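Local coordinates for protein hemolysin (Enterococcus faecalis, PDB 2R2Z) that is of unsettled function but, as the CorC/HlyC transporter-associated domain of a larger membrane protein, carries zinc sites and may bind flavin adenine dinucleotide, at residues 11-14 and 18-21; 27-32 and 85-90; 46-51 and 63-68; 72-75 and 81-84. All coordinates share one frame; numbering follows the deposited sequence.

Contact 1. Residues 11-14 and 18-21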
# COMPACT_ATOMS: atom_id res chain seq x y z
N THR A 11 6.77 -8.71 -1.79
CA THR A 11 6.86 -10.14 -1.58
C THR A 11 5.51 -10.67 -1.15
O THR A 11 4.75 -10.01 -0.43
CB THR A 11 7.89 -10.54 -0.51
OG1 THR A 11 7.89 -11.97 -0.40
CG2 THR A 11 7.56 -9.91 0.84
N GLN A 12 5.19 -11.87 -1.60
CA GLN A 12 4.07 -12.59 -1.03
C GLN A 12 4.39 -13.01 0.40
O GLN A 12 5.56 -13.24 0.74
CB GLN A 12 3.73 -13.78 -1.90
CG GLN A 12 2.41 -14.40 -1.56
CD GLN A 12 2.02 -15.50 -2.53
OE1 GLN A 12 2.82 -15.92 -3.36
NE2 GLN A 12 0.81 -15.99 -2.39
N VAL A 13 3.35 -13.10 1.22
CA VAL A 13 3.45 -13.74 2.53
C VAL A 13 2.48 -14.92 2.68
O VAL A 13 2.76 -15.85 3.45
CB VAL A 13 3.34 -12.74 3.72
CG1 VAL A 13 4.56 -11.82 3.73
CG2 VAL A 13 2.06 -11.93 3.68
N ALA A 14 1.36 -14.92 1.97
CA ALA A 14 0.38 -15.99 2.10
C ALA A 14 -0.57 -15.88 0.93
O ALA A 14 -0.47 -14.95 0.13
CB ALA A 14 -0.40 -15.88 3.42
N TYR A 18 0.31 -9.84 0.63
CA TYR A 18 1.63 -9.42 0.17
C TYR A 18 2.11 -8.26 1.02
O TYR A 18 1.29 -7.52 1.61
CB TYR A 18 1.58 -8.97 -1.31
CG TYR A 18 1.09 -10.04 -2.26
CD1 TYR A 18 1.99 -10.77 -3.03
CD2 TYR A 18 -0.26 -10.35 -2.34
CE1 TYR A 18 1.54 -11.78 -3.89
CE2 TYR A 18 -0.71 -11.36 -3.16
CZ TYR A 18 0.19 -12.07 -3.93
OH TYR A 18 -0.31 -13.06 -4.76
N LEU A 19 3.42 -8.08 1.09
CA LEU A 19 4.04 -6.87 1.62
C LEU A 19 4.64 -6.11 0.46
O LEU A 19 5.32 -6.68 -0.39
CB LEU A 19 5.14 -7.21 2.65
CG LEU A 19 4.64 -7.98 3.87
CD1 LEU A 19 5.82 -8.42 4.75
CD2 LEU A 19 3.66 -7.16 4.71
N VAL A 20 4.35 -4.81 0.41
CA VAL A 20 4.75 -3.96 -0.71
C VAL A 20 5.57 -2.80 -0.17
O VAL A 20 5.14 -2.12 0.77
CB VAL A 20 3.50 -3.45 -1.46
CG1 VAL A 20 3.85 -2.32 -2.46
CG2 VAL A 20 2.83 -4.63 -2.16
N GLN A 21 6.75 -2.57 -0.73
CA GLN A 21 7.55 -1.43 -0.35
C GLN A 21 6.86 -0.13 -0.76
O GLN A 21 6.31 -0.02 -1.86
CB GLN A 21 8.95 -1.54 -0.97
CG GLN A 21 9.68 -2.84 -0.57
CD GLN A 21 10.00 -2.89 0.91
OE1 GLN A 21 10.54 -1.93 1.46
NE2 GLN A 21 9.65 -3.99 1.57

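Contact 2. Residues 27-32 and 85-90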
# COMPACT_ATOMS: atom_id res chain seq x y z
N ASP A 27 1.85 2.58 -10.76
CA ASP A 27 1.76 1.93 -12.06
C ASP A 27 2.39 0.52 -12.05
O ASP A 27 1.87 -0.40 -12.69
CB ASP A 27 2.41 2.82 -13.13
CG ASP A 27 1.65 4.12 -13.37
OD1 ASP A 27 0.44 4.20 -13.05
OD2 ASP A 27 2.26 5.09 -13.92
N GLU A 28 3.49 0.36 -11.33
CA GLU A 28 4.15 -0.95 -11.15
C GLU A 28 3.23 -1.92 -10.39
O GLU A 28 3.08 -3.07 -10.78
CB GLU A 28 5.47 -0.79 -10.37
CG GLU A 28 6.63 -0.16 -11.18
CD GLU A 28 7.87 0.22 -10.34
OE1 GLU A 28 7.79 0.48 -9.10
OE2 GLU A 28 8.96 0.29 -10.96
N PHE A 29 2.62 -1.42 -9.32
CA PHE A 29 1.68 -2.22 -8.54
C PHE A 29 0.54 -2.72 -9.43
O PHE A 29 0.20 -3.90 -9.41
CB PHE A 29 1.14 -1.36 -7.38
CG PHE A 29 0.16 -2.06 -6.49
CD1 PHE A 29 0.58 -2.68 -5.31
CD2 PHE A 29 -1.19 -2.09 -6.81
CE1 PHE A 29 -0.33 -3.32 -4.48
CE2 PHE A 29 -2.10 -2.73 -6.00
CZ PHE A 29 -1.67 -3.35 -4.82
N ASN A 30 -0.05 -1.84 -10.24
CA ASN A 30 -1.14 -2.26 -11.12
C ASN A 30 -0.70 -3.30 -12.13
O ASN A 30 -1.44 -4.24 -12.41
CB ASN A 30 -1.73 -1.07 -11.88
CG ASN A 30 -2.57 -0.16 -11.02
OD1 ASN A 30 -3.11 -0.55 -9.97
ND2 ASN A 30 -2.74 1.06 -11.49
N GLU A 31 0.50 -3.16 -12.67
CA GLU A 31 1.02 -4.14 -13.63
C GLU A 31 1.21 -5.51 -12.97
O GLU A 31 0.81 -6.54 -13.51
CB GLU A 31 2.34 -3.64 -14.23
CG GLU A 31 2.90 -4.54 -15.33
CD GLU A 31 4.02 -3.89 -16.12
OE1 GLU A 31 3.78 -2.85 -16.78
OE2 GLU A 31 5.15 -4.43 -16.11
N VAL A 32 1.83 -5.52 -11.80
CA VAL A 32 2.09 -6.78 -11.09
C VAL A 32 0.82 -7.47 -10.64
O VAL A 32 0.68 -8.69 -10.82
CB VAL A 32 3.04 -6.54 -9.90
CG1 VAL A 32 3.12 -7.75 -9.00
CG2 VAL A 32 4.43 -6.17 -10.40
N LEU A 85 3.75 -1.50 3.08
CA LEU A 85 2.30 -1.71 3.11
C LEU A 85 2.02 -3.19 3.16
O LEU A 85 2.74 -3.97 2.56
CB LEU A 85 1.66 -1.17 1.81
CG LEU A 85 1.60 0.34 1.58
CD1 LEU A 85 2.97 0.89 1.18
CD2 LEU A 85 0.59 0.66 0.49
N ARG A 86 0.95 -3.58 3.84
CA ARG A 86 0.40 -4.91 3.68
C ARG A 86 -0.79 -4.81 2.75
O ARG A 86 -1.57 -3.87 2.84
CB ARG A 86 -0.01 -5.48 5.03
CG ARG A 86 -0.55 -6.91 4.98
CD ARG A 86 -1.12 -7.34 6.33
NE ARG A 86 -0.14 -7.32 7.43
CZ ARG A 86 0.40 -8.39 8.00
NH1 ARG A 86 0.13 -9.61 7.57
NH2 ARG A 86 1.22 -8.22 9.01
N VAL A 87 -0.90 -5.76 1.83
CA VAL A 87 -2.00 -5.78 0.88
C VAL A 87 -2.72 -7.11 0.95
O VAL A 87 -2.08 -8.16 0.85
CB VAL A 87 -1.47 -5.57 -0.54
CG1 VAL A 87 -2.61 -5.44 -1.52
CG2 VAL A 87 -0.49 -4.38 -0.60
N HIS A 88 -4.04 -7.06 1.18
CA HIS A 88 -4.85 -8.25 1.05
C HIS A 88 -5.81 -8.11 -0.12
O HIS A 88 -6.41 -7.05 -0.35
CB HIS A 88 -5.61 -8.54 2.33
CG HIS A 88 -5.99 -9.98 2.46
ND1 HIS A 88 -7.07 -10.53 1.80
CD2 HIS A 88 -5.41 -10.98 3.14
CE1 HIS A 88 -7.14 -11.81 2.09
NE2 HIS A 88 -6.15 -12.12 2.90
N PHE A 89 -5.95 -9.19 -0.87
CA PHE A 89 -6.89 -9.26 -1.99
C PHE A 89 -8.08 -10.13 -1.63
O PHE A 89 -7.93 -11.21 -1.08
CB PHE A 89 -6.21 -9.84 -3.23
CG PHE A 89 -5.13 -8.97 -3.78
CD1 PHE A 89 -5.44 -7.99 -4.71
CD2 PHE A 89 -3.81 -9.10 -3.37
CE1 PHE A 89 -4.46 -7.16 -5.21
CE2 PHE A 89 -2.83 -8.26 -3.87
CZ PHE A 89 -3.16 -7.29 -4.80
N TYR A 90 -9.28 -9.62 -1.92
CA TYR A 90 -10.52 -10.36 -1.67
C TYR A 90 -11.23 -10.71 -2.98
O TYR A 90 -10.86 -10.23 -4.05
CB TYR A 90 -11.44 -9.55 -0.75
CG TYR A 90 -10.78 -9.21 0.54
CD1 TYR A 90 -10.76 -10.11 1.61
CD2 TYR A 90 -10.13 -7.98 0.70
CE1 TYR A 90 -10.13 -9.78 2.81
CE2 TYR A 90 -9.50 -7.65 1.88
CZ TYR A 90 -9.51 -8.55 2.93
OH TYR A 90 -8.87 -8.21 4.10

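Contact 3. Residues 46-51 and 63-68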
# COMPACT_ATOMS: atom_id res chain seq x y z
N ALA A 46 3.40 4.36 -1.14
CA ALA A 46 3.43 5.10 0.13
C ALA A 46 2.59 6.38 0.04
O ALA A 46 1.78 6.68 0.93
CB ALA A 46 4.86 5.47 0.53
N GLY A 47 2.79 7.15 -1.03
CA GLY A 47 2.03 8.38 -1.23
C GLY A 47 0.56 8.06 -1.38
O GLY A 47 -0.29 8.78 -0.87
N TYR A 48 0.24 6.99 -2.10
CA TYR A 48 -1.14 6.58 -2.31
C TYR A 48 -1.85 6.34 -0.97
O TYR A 48 -2.91 6.91 -0.70
CB TYR A 48 -1.18 5.32 -3.18
CG TYR A 48 -2.58 4.86 -3.50
CD1 TYR A 48 -3.22 5.28 -4.67
CD2 TYR A 48 -3.27 4.03 -2.62
CE1 TYR A 48 -4.52 4.87 -4.94
CE2 TYR A 48 -4.58 3.63 -2.88
CZ TYR A 48 -5.19 4.04 -4.04
OH TYR A 48 -6.47 3.60 -4.26
N LEU A 49 -1.27 5.50 -0.14
CA LEU A 49 -1.95 5.12 1.09
C LEU A 49 -2.03 6.28 2.08
O LEU A 49 -3.07 6.48 2.70
CB LEU A 49 -1.34 3.86 1.71
CG LEU A 49 -2.05 3.37 2.99
CD1 LEU A 49 -3.55 3.12 2.78
CD2 LEU A 49 -1.40 2.10 3.53
N ILE A 50 -0.94 7.03 2.22
CA ILE A 50 -0.95 8.19 3.10
C ILE A 50 -2.06 9.17 2.69
O ILE A 50 -2.84 9.61 3.53
CB ILE A 50 0.44 8.88 3.14
CG1 ILE A 50 1.46 8.01 3.91
CG2 ILE A 50 0.34 10.31 3.71
CD1 ILE A 50 1.08 7.65 5.36
N THR A 51 -2.14 9.46 1.39
CA THR A 51 -3.14 10.38 0.87
C THR A 51 -4.54 9.83 1.14
O THR A 51 -5.41 10.56 1.60
CB THR A 51 -2.97 10.61 -0.63
OG1 THR A 51 -1.66 11.15 -0.86
CG2 THR A 51 -4.02 11.60 -1.16
N PRO A 63 -3.43 1.50 10.46
CA PRO A 63 -4.73 1.71 9.85
C PRO A 63 -4.76 1.14 8.44
O PRO A 63 -3.72 0.91 7.82
CB PRO A 63 -4.85 3.23 9.81
CG PRO A 63 -3.44 3.69 9.67
CD PRO A 63 -2.66 2.75 10.56
N SER A 64 -5.98 0.98 7.92
CA SER A 64 -6.16 0.44 6.59
C SER A 64 -7.10 1.28 5.75
O SER A 64 -7.90 2.08 6.26
CB SER A 64 -6.67 -0.99 6.66
OG SER A 64 -7.94 -1.02 7.28
N PHE A 65 -6.98 1.10 4.44
CA PHE A 65 -7.84 1.73 3.45
C PHE A 65 -8.27 0.62 2.50
O PHE A 65 -7.44 -0.13 1.98
CB PHE A 65 -7.07 2.80 2.68
CG PHE A 65 -7.88 3.46 1.61
CD1 PHE A 65 -8.93 4.32 1.93
CD2 PHE A 65 -7.60 3.22 0.27
CE1 PHE A 65 -9.70 4.94 0.94
CE2 PHE A 65 -8.35 3.82 -0.73
CZ PHE A 65 -9.40 4.68 -0.39
N GLU A 66 -9.58 0.54 2.27
CA GLU A 66 -10.11 -0.46 1.36
C GLU A 66 -10.55 0.22 0.07
O GLU A 66 -11.09 1.34 0.09
CB GLU A 66 -11.27 -1.21 2.02
CG GLU A 66 -10.85 -1.80 3.38
CD GLU A 66 -11.87 -2.72 3.99
OE1 GLU A 66 -12.40 -3.61 3.28
OE2 GLU A 66 -12.14 -2.57 5.21
N VAL A 67 -10.31 -0.44 -1.06
CA VAL A 67 -10.68 0.08 -2.36
C VAL A 67 -10.89 -1.13 -3.27
O VAL A 67 -10.01 -1.97 -3.40
CB VAL A 67 -9.62 1.11 -2.89
CG1 VAL A 67 -8.20 0.54 -2.91
CG2 VAL A 67 -10.02 1.62 -4.26
N GLY A 68 -12.07 -1.24 -3.87
CA GLY A 68 -12.38 -2.41 -4.69
C GLY A 68 -12.22 -3.68 -3.87
O GLY A 68 -12.73 -3.78 -2.76

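Contact 4. Residues 72-75 and 81-84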
# COMPACT_ATOMS: atom_id res chain seq x y z
N LEU A 72 -5.46 -2.14 1.93
CA LEU A 72 -4.08 -1.67 2.10
C LEU A 72 -3.89 -1.25 3.55
O LEU A 72 -4.67 -0.45 4.05
CB LEU A 72 -3.84 -0.47 1.20
CG LEU A 72 -3.97 -0.69 -0.30
CD1 LEU A 72 -3.86 0.66 -1.01
CD2 LEU A 72 -2.91 -1.65 -0.81
N THR A 73 -2.87 -1.78 4.20
CA THR A 73 -2.62 -1.47 5.60
C THR A 73 -1.24 -0.87 5.73
O THR A 73 -0.30 -1.30 5.08
CB THR A 73 -2.72 -2.74 6.47
OG1 THR A 73 -4.03 -3.31 6.32
CG2 THR A 73 -2.46 -2.44 7.94
N ALA A 74 -1.10 0.14 6.59
CA ALA A 74 0.20 0.73 6.85
C ALA A 74 0.92 -0.20 7.81
O ALA A 74 0.69 -0.14 9.03
CB ALA A 74 0.02 2.12 7.46
N GLU A 75 1.81 -1.04 7.29
CA GLU A 75 2.43 -2.08 8.09
C GLU A 75 3.63 -1.61 8.89
O GLU A 75 3.82 -2.05 10.02
CB GLU A 75 2.81 -3.26 7.20
CG GLU A 75 3.11 -4.51 7.99
CD GLU A 75 1.92 -4.98 8.84
OE1 GLU A 75 0.73 -4.76 8.50
OE2 GLU A 75 2.17 -5.58 9.87
N ARG A 81 7.63 8.37 7.36
CA ARG A 81 7.68 7.65 6.10
C ARG A 81 6.97 6.30 6.19
O ARG A 81 7.24 5.51 7.11
CB ARG A 81 9.13 7.41 5.71
CG ARG A 81 9.28 6.54 4.48
CD ARG A 81 10.74 6.31 4.19
NE ARG A 81 10.95 5.54 2.97
CZ ARG A 81 12.15 5.31 2.45
NH1 ARG A 81 13.23 5.80 3.04
NH2 ARG A 81 12.27 4.60 1.35
N LEU A 82 6.08 6.05 5.24
CA LEU A 82 5.45 4.74 5.13
C LEU A 82 6.38 3.81 4.38
O LEU A 82 6.54 3.93 3.16
CB LEU A 82 4.08 4.87 4.46
CG LEU A 82 3.38 3.57 4.05
CD1 LEU A 82 3.27 2.59 5.22
CD2 LEU A 82 2.00 3.89 3.50
N LEU A 83 7.02 2.92 5.10
CA LEU A 83 8.04 2.03 4.57
C LEU A 83 7.44 0.82 3.83
O LEU A 83 7.93 0.46 2.80
CB LEU A 83 8.96 1.51 5.68
CG LEU A 83 10.17 2.27 6.21
CD1 LEU A 83 10.98 1.35 7.11
CD2 LEU A 83 11.05 2.79 5.08
N VAL A 84 6.48 0.17 4.50
CA VAL A 84 5.94 -1.09 3.98
C VAL A 84 4.44 -1.09 4.15
O VAL A 84 3.92 -0.75 5.23
CB VAL A 84 6.57 -2.32 4.72
CG1 VAL A 84 6.05 -3.61 4.12
CG2 VAL A 84 8.10 -2.29 4.63

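Contact 1. Residues 11-14 and 18-21
The Tyr18 ring crosses the Gln12 side chain at a slant, the two residues forming a non-hydrogen-bonded pair of antiparallel strands 10-14 and 17-21. From CB outward the tyrosine tracks the opposite strand: Tyr18 CB sits 3.5 Å from Thr11 O, and CG is about equally far from that oxygen and from Gln12 CA. CD1 makes the closest approach, 3.4 Å to Gln12 CA. CE1 then meets both Gln12 CB and Gln12 CG, CZ meets Gln12 CG and CD, and the hydroxyl ends 3.9 Å from Gln12 NE2. Because Gln12 CG is anti to its own backbone N (chi1 -167°) and the chain runs on extended, its CG lies over the ring, off-centre, in a CH-pi contact 4.1 Å from the centroid. The amide is turned nearly parallel to the ring, 14° apart, and its NE2 donates to Ala14 O at 3.0 Å, which helps hold that orientation. On the other face Thr11 and Leu19 lie side by side, joined by two backbone bonds, Leu19 N to Thr11 O (2.8 Å) and Thr11 N to Leu19 O. Val13 CG1 touches Leu19 CD1 at 3.8 Å, the two side chains nearly perpendicular, beside the classic beta bulge of Val13 and Ala14 opposite the zinc ligand Glu17. Strand 10-14 is an edge strand of the sheet within this chain; strand 17-21 pairs onward with strand 81-89, while the Tyr18 ring meets Phe33 of helix 26-33 edge-to-face.

Contact 2. Residues 27-32 and 85-90
The hydrogen bond from Val32 N to Glu28 O, 2.9 Å, belongs to the helical turn that carries Phe29 against Val87 and Phe89. Across the contact itself the meeting is wholly apolar. Phe29 CG is anti to the backbone N (chi1 -179°), which extends the ring from the helix to the strand. Its far end touches both branches of Val87: CZ lies 4.0 Å from Val87 CG1, and CE1 approaches Val87 CG2. The CG1 methyl sits near the plane of the Phe29 ring, at its edge, while the two side chains run antiparallel, side against side. Phe89 adds a second neighbour, its CZ 4.2 Å from Phe29 CZ in an oblique meeting of the two rings. Phe29 and Val87 are buried between helix 26-33 and the central strand 81-89 of the antiparallel sheet, with Phe89 toward the margin, and Phe33, one helical turn beyond Phe29, meets both phenylalanine rings. Alternation along the strand turns Leu85, Val87 and Phe89 toward the helix. Arg86 lies on the opposite face, where its NH1 forms a salt bridge with OE2 of the zinc ligand Glu17. Thr35 and Leu37, in the loop after the helix, also touch the Phe29 side chain.

Contact 3. Residues 46-51 and 63-68
Leu49 and Phe65 form the tight part of this contact: Leu49 CD1 comes within 3.5 Å of Phe65 CB as the two side chains pass one another, each heading for the other's backbone. Leu49 CG stands anti to the backbone N (chi1 -178°), which brings its branched end to the strand although the side chain leaves the helix at an angle to it. Tyr48 makes a looser approach with the far end of its ring. Its hydroxyl lies 3.8 Å from Val67 CG1 and 4.0 Å from Phe65 CE2, near the plane of the Phe65 ring and at its edge. The two aromatic side chains stand roughly perpendicular, and Tyr48 CE2 is 4.3 Å from Phe65 CE2. No hydrogen bond links the two segments, which meet through van der Waals contacts. Farther out the contact gives way to solvent, with Glu66 on the far side of the strand and Thr51 on the outer side of the helix. Thr51 N and Thr51 OG1 reach Gly47 O from opposite faces of its plane, OG1 at 2.7 Å, so this helical carbonyl is gripped twice. Leu72 on the neighbouring strand touches both Tyr48 and Leu49. The short segments 46-51 and 64-67 cross at 97°, their axes 9.2 Å apart, as in a two-layer alpha/beta fold in which helix 45-53 packs on one face of an antiparallel sheet.

Contact 4. Residues 72-75 and 81-84
The beta hairpin of strands 70-78 and 81-89 brings Glu75 against Val84 and Ala74 against Leu82. Glu75 N donates to Val84 O at 3.0 Å, a bond bent to 135° at the hydrogen, with the donor tilted 17° from the carbonyl plane. The same oxygen is also approached by Glu75 CB, at 3.4 Å. Leu82 supplies the apolar half of the contact: its CD1 lies 3.9 Å from Ala74 CA and almost as near Ala74 CB. A classic beta bulge at Leu83 and Val84 lies opposite Glu76. At this level the hairpin is strongly twisted and bent, and the axes of the two short segments come no nearer than 6.6 Å. The end of the Glu75 side chain leads away from the pairing. A bend at chi2 (60°) carries its carboxylate across toward Arg86 on the neighbouring strand, where OE1 forms a salt bridge with Arg86 NE and OE2 one with Lys62 NZ, two cations that would probably stabilise its negative charge. Leu82 and Ala74 belong instead to the buried side, where Leu49 of helix 45-53 packs on Leu82, and Pro57 and Pro63 touch Ala74.

Overall arrangement
All four contacts lie within one transporter-associated domain and reach the same five-stranded antiparallel sheet, ordered 10-14, 17-21, 81-89, 70-78, 64-67. Contact 1 closes first along the chain. Contact 2 then joins helix 26-33 to the last strand, and contacts 3 and 4 follow in turn within the span it encloses. Contacts 1 and 3 stand at opposite edges of the sheet, their centres about 16 Å apart; contacts 3 and 4 are about 9 Å apart and meet through the pairing of strands 64-67 and 70-78. Strand 81-89 serves both contacts 2 and 4. Leu85 packs on Leu49, connecting the two helix-to-sheet contacts, so that helices and sheet form a compact two-layer domain with one shared core.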